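Nucleoside phosphorylase, putative (Trypanosoma brucei, PDB 3BJE) catalyses the phosphorolysis of uridine to uracil and ribose 1-phosphate, working as a homodimer. Local coordinates at the interface of chains A and B. Numbering follows the deposited sequence. Chains: chain A/B, Nucleoside phosphorylase, putative.

The interface of chains A and B. Residues chain A 95, 250-251, 293, 325; chain B 25, 33-34, 102, 106.
The ring of A:Phe250 lies at the apolar centre of this patch of the uridine phosphorylase homodimer, a member of the nucleoside phosphorylase (PNP/UDP) superfamily. With CG anti to the backbone N (chi1 -172°), the ring reaches out to B:His34 and B:Leu33. B:His34 points the CE1 corner of its imidazole down at the middle of one face, edge-to-face, with the planes 76° apart. The methyl CD2 of B:Leu33 crosses to the far rim, 3.5 Å from A:Phe250 CZ, while at the near end B:Ile102 CG1 packs 3.5 Å from A:Phe250 CB. B:Ile102, on helix 97-112, continues tip to tip into A:Met95 and A:Met293, its CD1 lying 3.7 Å from A:Met95 SD. A:Phe250, A:Met95 and A:Met293 also line the ribose 1-phosphate pocket of chain A, so the chain B residues packed against them may help shape that active site.

Outward, A:Tyr251 lays one ring face over the A:Phe250 CD2 edge and sends its phenol OH to B:Glu106 OE2 at 2.6 Å, on the anti lone pair; ring and carboxylate stand almost perpendicular. The syn lone pair of B:Glu106 OE2 takes B:His34 ND1 at 2.8 Å, nearly straight and in the imidazole plane, while OE1 receives the B:His34 backbone N. The ND1 bond holds the imidazole's rotation (chi2 83°), and the carboxylate may polarise it. At the rim, a water links the A:Tyr251 hydroxyl to B:Leu33 N and to the carbonyl O of the poorly ordered B:Pro25.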
loop_
_atom_site.group_PDB
_atom_site.type_symbol
_atom_site.label_atom_id
_atom_site.label_comp_id
_atom_site.label_asym_id
_atom_site.label_seq_id
_atom_site.Cartn_x
_atom_site.Cartn_y
_atom_site.Cartn_z
ATOM N N MET A 95 -0.036 -5.517 1.211
ATOM C CA MET A 95 -1.034 -5.096 0.240
ATOM C C MET A 95 -0.589 -3.892 -0.550
ATOM O O MET A 95 -0.113 -2.918 0.031
ATOM C CB MET A 95 -2.347 -4.796 0.954
ATOM C CG MET A 95 -2.849 -5.965 1.738
ATOM S SD MET A 95 -4.478 -5.725 2.446
ATOM C CE MET A 95 -4.076 -4.653 3.820
ATOM N N PHE A 250 -9.240 -0.866 -1.687
ATOM C CA PHE A 250 -10.128 -2.020 -1.739
ATOM C C PHE A 250 -11.614 -1.675 -1.910
ATOM O O PHE A 250 -12.379 -2.464 -2.447
ATOM C CB PHE A 250 -9.965 -2.813 -0.446
ATOM C CG PHE A 250 -10.682 -4.128 -0.439
ATOM C CD1 PHE A 250 -10.064 -5.254 -0.951
ATOM C CD2 PHE A 250 -11.945 -4.256 0.087
ATOM C CE1 PHE A 250 -10.691 -6.482 -0.944
ATOM C CE2 PHE A 250 -12.581 -5.487 0.123
ATOM C CZ PHE A 250 -11.951 -6.599 -0.402
ATOM N N TYR A 251 -12.051 -0.545 -1.362
ATOM C CA TYR A 251 -13.466 -0.250 -1.223
ATOM C C TYR A 251 -13.857 0.690 -2.336
ATOM O O TYR A 251 -14.000 0.234 -3.458
ATOM C CB TYR A 251 -13.773 0.258 0.199
ATOM C CG TYR A 251 -13.699 -0.868 1.211
ATOM C CD1 TYR A 251 -14.730 -1.811 1.295
ATOM C CD2 TYR A 251 -12.589 -1.039 2.035
ATOM C CE1 TYR A 251 -14.656 -2.887 2.185
ATOM C CE2 TYR A 251 -12.514 -2.111 2.948
ATOM C CZ TYR A 251 -13.556 -3.031 3.024
ATOM O OH TYR A 251 -13.533 -4.124 3.881
ATOM N N MET A 293 -4.862 -5.580 -6.162
ATOM C CA MET A 293 -4.117 -4.401 -5.686
ATOM C C MET A 293 -2.604 -4.350 -5.962
ATOM O O MET A 293 -1.950 -3.417 -5.510
ATOM C CB MET A 293 -4.361 -4.225 -4.182
ATOM C CG MET A 293 -5.818 -3.928 -3.851
ATOM S SD MET A 293 -6.188 -3.741 -2.098
ATOM C CE MET A 293 -5.194 -2.263 -1.698
ATOM N N MET A 325 -18.676 -13.608 -1.515
ATOM C CA MET A 325 -17.260 -13.894 -1.290
ATOM C C MET A 325 -17.065 -15.369 -0.966
ATOM O O MET A 325 -17.945 -16.012 -0.387
ATOM C CB MET A 325 -16.691 -13.039 -0.165
ATOM C CG MET A 325 -16.415 -11.589 -0.580
ATOM S SD MET A 325 -15.203 -10.836 0.512
ATOM C CE MET A 325 -13.687 -11.633 -0.028
ATOM N N PRO B 25 -18.043 -6.531 3.435
ATOM C CA PRO B 25 -18.142 -7.857 4.059
ATOM C C PRO B 25 -17.910 -7.811 5.575
ATOM O O PRO B 25 -16.853 -7.376 6.033
ATOM C CB PRO B 25 -17.037 -8.674 3.368
ATOM C CG PRO B 25 -16.531 -7.837 2.244
ATOM C CD PRO B 25 -16.865 -6.418 2.560
ATOM N N LEU B 33 -13.179 -7.250 7.276
ATOM C CA LEU B 33 -12.411 -8.199 6.491
ATOM C C LEU B 33 -10.912 -8.230 6.792
ATOM O O LEU B 33 -10.288 -9.300 6.752
ATOM C CB LEU B 33 -12.648 -7.906 5.015
ATOM C CG LEU B 33 -12.125 -8.866 3.967
ATOM C CD1 LEU B 33 -12.677 -10.284 4.209
ATOM C CD2 LEU B 33 -12.521 -8.371 2.588
ATOM N N HIS B 34 -10.330 -7.061 7.040
ATOM C CA HIS B 34 -8.888 -6.929 7.260
ATOM C C HIS B 34 -8.582 -6.607 8.723
ATOM O O HIS B 34 -7.803 -7.298 9.380
ATOM C CB HIS B 34 -8.292 -5.861 6.326
ATOM C CG HIS B 34 -8.527 -6.155 4.875
ATOM N ND1 HIS B 34 -9.710 -5.836 4.236
ATOM C CD2 HIS B 34 -7.752 -6.769 3.948
ATOM C CE1 HIS B 34 -9.646 -6.226 2.975
ATOM N NE2 HIS B 34 -8.469 -6.800 2.774
ATOM N N ILE B 102 -8.378 0.952 3.241
ATOM C CA ILE B 102 -8.982 -0.262 3.814
ATOM C C ILE B 102 -9.394 -0.040 5.276
ATOM O O ILE B 102 -10.545 -0.301 5.650
ATOM C CB ILE B 102 -8.007 -1.459 3.696
ATOM C CG1 ILE B 102 -7.913 -1.902 2.226
ATOM C CG2 ILE B 102 -8.444 -2.605 4.616
ATOM C CD1 ILE B 102 -6.747 -2.861 1.911
ATOM N N GLU B 106 -13.216 0.261 7.138
ATOM C CA GLU B 106 -13.633 -0.721 8.115
ATOM C C GLU B 106 -13.958 -0.089 9.471
ATOM O O GLU B 106 -14.936 -0.501 10.128
ATOM C CB GLU B 106 -12.626 -1.867 8.169
ATOM C CG GLU B 106 -12.658 -2.629 6.850
ATOM C CD GLU B 106 -11.695 -3.787 6.709
ATOM O OE1 GLU B 106 -11.054 -4.216 7.697
ATOM O OE2 GLU B 106 -11.594 -4.299 5.573
HETATM O O HOH W 1 -14.955 -5.445 5.944
#